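Local structure of tryparedoxin (Leishmania major, 3S9F) at residues Val71-Lys76 with Phe160-Glu165. The protein probably works as a thioredoxin-like disulfide oxidoreductase, passing reducing equivalents to tryparedoxin peroxidase in the parasite's detoxification pathway. Residues are numbered along the deposited sequence; the frame is centred on the assembly and turned at random.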
ATOM      1  N   VAL A  71      -8.598   6.525  23.471  1.00 21.16           N
ATOM      2  CA  VAL A  71      -9.584   5.418  23.463  1.00 22.59           C
ATOM      3  C   VAL A  71     -10.975   5.909  23.886  1.00 24.83           C
ATOM      4  O   VAL A  71     -11.992   5.614  23.233  1.00 25.81           O
ATOM      5  CB  VAL A  71      -9.136   4.220  24.338  1.00 23.21           C
ATOM      6  CG1 VAL A  71     -10.289   3.230  24.526  1.00 25.01           C
ATOM      7  CG2 VAL A  71      -7.975   3.510  23.688  1.00 19.92           C
ATOM      8  N   GLU A  72     -11.007   6.680  24.964  1.00 26.49           N
ATOM      9  CA  GLU A  72     -12.259   7.218  25.471  1.00 29.09           C
ATOM     10  C   GLU A  72     -12.882   8.194  24.452  1.00 27.98           C
ATOM     11  O   GLU A  72     -14.087   8.145  24.202  1.00 29.00           O
ATOM     12  CB  GLU A  72     -12.021   7.884  26.825  1.00 31.08           C
ATOM     13  CG  GLU A  72     -13.271   8.192  27.618  1.00 37.72           C
ATOM     14  CD  GLU A  72     -13.002   9.108  28.818  1.00 43.84           C
ATOM     15  OE1 GLU A  72     -11.822   9.461  29.084  1.00 45.60           O
ATOM     16  OE2 GLU A  72     -13.980   9.481  29.495  1.00 49.19           O
ATOM     17  N   PHE A  73     -12.054   9.054  23.857  1.00 26.13           N
ATOM     18  CA  PHE A  73     -12.532  10.027  22.872  1.00 25.80           C
ATOM     19  C   PHE A  73     -13.123   9.336  21.645  1.00 24.82           C
ATOM     20  O   PHE A  73     -14.184   9.729  21.161  1.00 25.78           O
ATOM     21  CB  PHE A  73     -11.417  10.993  22.436  1.00 24.92           C
ATOM     22  CG  PHE A  73     -11.906  12.102  21.536  1.00 26.11           C
ATOM     23  CD1 PHE A  73     -11.693  12.050  20.154  1.00 24.97           C
ATOM     24  CD2 PHE A  73     -12.602  13.188  22.069  1.00 29.13           C
ATOM     25  CE1 PHE A  73     -12.166  13.081  19.325  1.00 27.15           C
ATOM     26  CE2 PHE A  73     -13.075  14.215  21.255  1.00 30.87           C
ATOM     27  CZ  PHE A  73     -12.853  14.163  19.878  1.00 29.78           C
ATOM     28  N   TYR A  74     -12.425   8.313  21.145  1.00 23.57           N
ATOM     29  CA  TYR A  74     -12.906   7.490  20.030  1.00 24.05           C
ATOM     30  C   TYR A  74     -14.237   6.764  20.311  1.00 26.14           C
ATOM     31  O   TYR A  74     -15.181   6.836  19.506  1.00 26.67           O
ATOM     32  CB  TYR A  74     -11.848   6.468  19.697  1.00 22.63           C
ATOM     33  CG  TYR A  74     -12.160   5.565  18.535  1.00 22.07           C
ATOM     34  CD1 TYR A  74     -11.669   5.844  17.257  1.00 20.16           C
ATOM     35  CD2 TYR A  74     -12.898   4.399  18.730  1.00 23.24           C
ATOM     36  CE1 TYR A  74     -11.919   4.978  16.198  1.00 21.88           C
ATOM     37  CE2 TYR A  74     -13.175   3.536  17.683  1.00 23.47           C
ATOM     38  CZ  TYR A  74     -12.664   3.819  16.422  1.00 23.25           C
ATOM     39  OH  TYR A  74     -12.915   2.936  15.401  1.00 24.48           O
ATOM     40  N   GLU A  75     -14.309   6.062  21.438  1.00 27.66           N
ATOM     41  CA  GLU A  75     -15.540   5.334  21.796  1.00 30.72           C
ATOM     42  C   GLU A  75     -16.753   6.255  21.824  1.00 32.45           C
ATOM     43  O   GLU A  75     -17.820   5.903  21.325  1.00 33.29           O
ATOM     44  CB  GLU A  75     -15.370   4.595  23.122  1.00 32.43           C
ATOM     45  CG  GLU A  75     -14.422   3.400  22.981  1.00 33.67           C
ATOM     46  CD  GLU A  75     -13.988   2.809  24.304  1.00 39.15           C
ATOM     47  OE1 GLU A  75     -14.379   3.330  25.369  1.00 41.20           O
ATOM     48  OE2 GLU A  75     -13.228   1.816  24.273  1.00 43.11           O
ATOM     49  N   LYS A  76     -16.553   7.453  22.359  1.00 33.03           N
ATOM     50  CA  LYS A  76     -17.609   8.445  22.525  1.00 35.75           C
ATOM     51  C   LYS A  76     -18.003   9.206  21.255  1.00 35.48           C
ATOM     52  O   LYS A  76     -19.184   9.544  21.081  1.00 38.00           O
ATOM     53  CB  LYS A  76     -17.172   9.455  23.578  1.00 36.37           C
ATOM     54  CG  LYS A  76     -17.303   8.969  25.012  1.00 41.26           C
ATOM     55  CD  LYS A  76     -16.995  10.122  25.960  1.00 46.52           C
ATOM     56  CE  LYS A  76     -16.413   9.631  27.266  1.00 49.79           C
ATOM     57  NZ  LYS A  76     -15.616  10.712  27.917  1.00 53.33           N
ATOM     58  N   PHE A 160     -12.887  19.877  17.327  1.00 28.75           N
ATOM     59  CA  PHE A 160     -12.562  18.817  16.364  1.00 27.44           C
ATOM     60  C   PHE A 160     -12.894  19.298  14.938  1.00 28.09           C
ATOM     61  O   PHE A 160     -13.954  19.884  14.719  1.00 29.44           O
ATOM     62  CB  PHE A 160     -13.380  17.563  16.690  1.00 27.64           C
ATOM     63  CG  PHE A 160     -13.159  16.425  15.735  1.00 29.64           C
ATOM     64  CD1 PHE A 160     -12.201  15.454  16.014  1.00 28.33           C
ATOM     65  CD2 PHE A 160     -13.895  16.322  14.552  1.00 30.42           C
ATOM     66  CE1 PHE A 160     -11.980  14.396  15.119  1.00 30.01           C
ATOM     67  CE2 PHE A 160     -13.678  15.269  13.657  1.00 33.03           C
ATOM     68  CZ  PHE A 160     -12.714  14.306  13.949  1.00 30.12           C
ATOM     69  N   PRO A 161     -12.030  19.005  13.940  1.00 26.94           N
ATOM     70  CA  PRO A 161     -10.837  18.182  13.947  1.00 24.83           C
ATOM     71  C   PRO A 161      -9.542  18.957  14.139  1.00 25.07           C
ATOM     72  O   PRO A 161      -8.504  18.498  13.662  1.00 24.76           O
ATOM     73  CB  PRO A 161     -10.869  17.563  12.540  1.00 25.12           C
ATOM     74  CG  PRO A 161     -11.361  18.733  11.687  1.00 26.66           C
ATOM     75  CD  PRO A 161     -12.356  19.475  12.579  1.00 28.21           C
ATOM     76  N   TRP A 162      -9.579  20.102  14.813  1.00 25.99           N
ATOM     77  CA  TRP A 162      -8.371  20.818  15.174  1.00 26.77           C
ATOM     78  C   TRP A 162      -7.459  21.192  14.013  1.00 27.41           C
ATOM     79  O   TRP A 162      -6.265  21.002  14.060  1.00 26.99           O
ATOM     80  CB  TRP A 162      -7.592  20.010  16.216  1.00 26.07           C
ATOM     81  CG  TRP A 162      -8.457  19.495  17.313  1.00 26.46           C
ATOM     82  CD1 TRP A 162      -9.129  20.232  18.236  1.00 28.87           C
ATOM     83  CD2 TRP A 162      -8.743  18.130  17.617  1.00 26.84           C
ATOM     84  NE1 TRP A 162      -9.818  19.423  19.076  1.00 29.29           N
ATOM     85  CE2 TRP A 162      -9.595  18.121  18.722  1.00 27.02           C
ATOM     86  CE3 TRP A 162      -8.356  16.916  17.060  1.00 25.51           C
ATOM     87  CZ2 TRP A 162     -10.059  16.961  19.281  1.00 27.33           C
ATOM     88  CZ3 TRP A 162      -8.829  15.770  17.607  1.00 25.73           C
ATOM     89  CH2 TRP A 162      -9.667  15.791  18.707  1.00 26.63           C
ATOM     90  N   ARG A 163      -8.046  21.778  12.986  1.00 28.61           N
ATOM     91  CA  ARG A 163      -7.337  22.092  11.747  0.50 30.25           C
ATOM     92  C   ARG A 163      -6.102  22.923  12.015  1.00 32.87           C
ATOM     93  O   ARG A 163      -6.147  23.849  12.841  1.00 34.45           O
ATOM     94  CB  ARG A 163      -8.238  22.870  10.791  0.50 32.16           C
ATOM     95  CG  ARG A 163      -9.421  22.105  10.290  0.50 30.45           C
ATOM     96  CD  ARG A 163     -10.011  22.752   9.036  0.50 31.62           C
ATOM     97  NE  ARG A 163     -10.683  21.706   8.287  0.50 32.24           N
ATOM     98  CZ  ARG A 163     -10.125  21.000   7.309  0.50 29.19           C
ATOM     99  NH1 ARG A 163      -8.886  21.262   6.892  0.50 29.05           N
ATOM    100  NH2 ARG A 163     -10.829  20.046   6.733  0.50 29.01           N
ATOM    101  N   ASP A 164      -5.021  22.612  11.312  1.00 34.43           N
ATOM    102  CA  ASP A 164      -3.782  23.374  11.420  1.00 39.55           C
ATOM    103  C   ASP A 164      -3.971  24.810  10.971  1.00 44.59           C
ATOM    104  O   ASP A 164      -4.832  25.094  10.124  1.00 46.05           O
ATOM    105  CB  ASP A 164      -2.677  22.722  10.597  1.00 40.20           C
ATOM    106  CG  ASP A 164      -2.106  21.492  11.266  1.00 38.14           C
ATOM    107  OD1 ASP A 164      -2.639  21.072  12.312  1.00 34.99           O
ATOM    108  OD2 ASP A 164      -1.111  20.954  10.746  1.00 40.87           O
ATOM    109  N   GLU A 165      -3.138  25.690  11.540  1.00 49.23           N
ATOM    110  CA  GLU A 165      -3.129  27.150  11.309  1.00 55.59           C
ATOM    111  C   GLU A 165      -4.480  27.820  11.565  1.00 56.72           C
ATOM    112  O   GLU A 165      -5.081  27.616  12.628  1.00 55.59           O
ATOM    113  CB  GLU A 165      -2.528  27.529   9.939  1.00 59.17           C
ATOM    114  CG  GLU A 165      -3.329  27.098   8.711  1.00 60.15           C
ATOM    115  CD  GLU A 165      -2.460  26.451   7.642  1.00 62.55           C
ATOM    116  OE1 GLU A 165      -1.738  27.183   6.934  1.00 69.28           O
ATOM    117  OE2 GLU A 165      -2.498  25.209   7.508  1.00 60.87           O
TER
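Phe73, on helix 61-77, meets Phe160 and Trp162 of the C-terminal tail through the outer end of its ring, a worked example of how a tail without regular structure can be packed against a helix through aromatic side chains. The backbones stay well apart, with 10.9 Å between the CA atoms of Phe73 and Phe160, and the rings bridge the interval. With CG anti to the backbone N (chi1 -174°), the Phe73 ring reaches out from the helix, and its CE1 comes to 3.7 Å from CH2 of Trp162. The phenyl ring and the six-membered ring of the indole have centroids 5.6 Å apart and planes inclined at 42°, an oblique meeting. Phe160 CD1 lies at the edge of the Phe73 ring, near its plane, 4.1 Å from CE1.

A cis peptide bond precedes Pro161. Pro161 CB sits 3.7 Å above the centre of the Phe160 ring, while CH2 of Trp162 lies in plane at that ring's edge. The buried indole NE1 is hydrogen-bonded to Asp154, and Leu151 of helix 147-153 touches both Phe73 and Trp162. The arrangement is plain hydrophobic packing within a thioredoxin fold, joining the C-terminal tail to the helix that starts at the CxxC motif, Cys60 and Cys63, a pair that can form a disulfide.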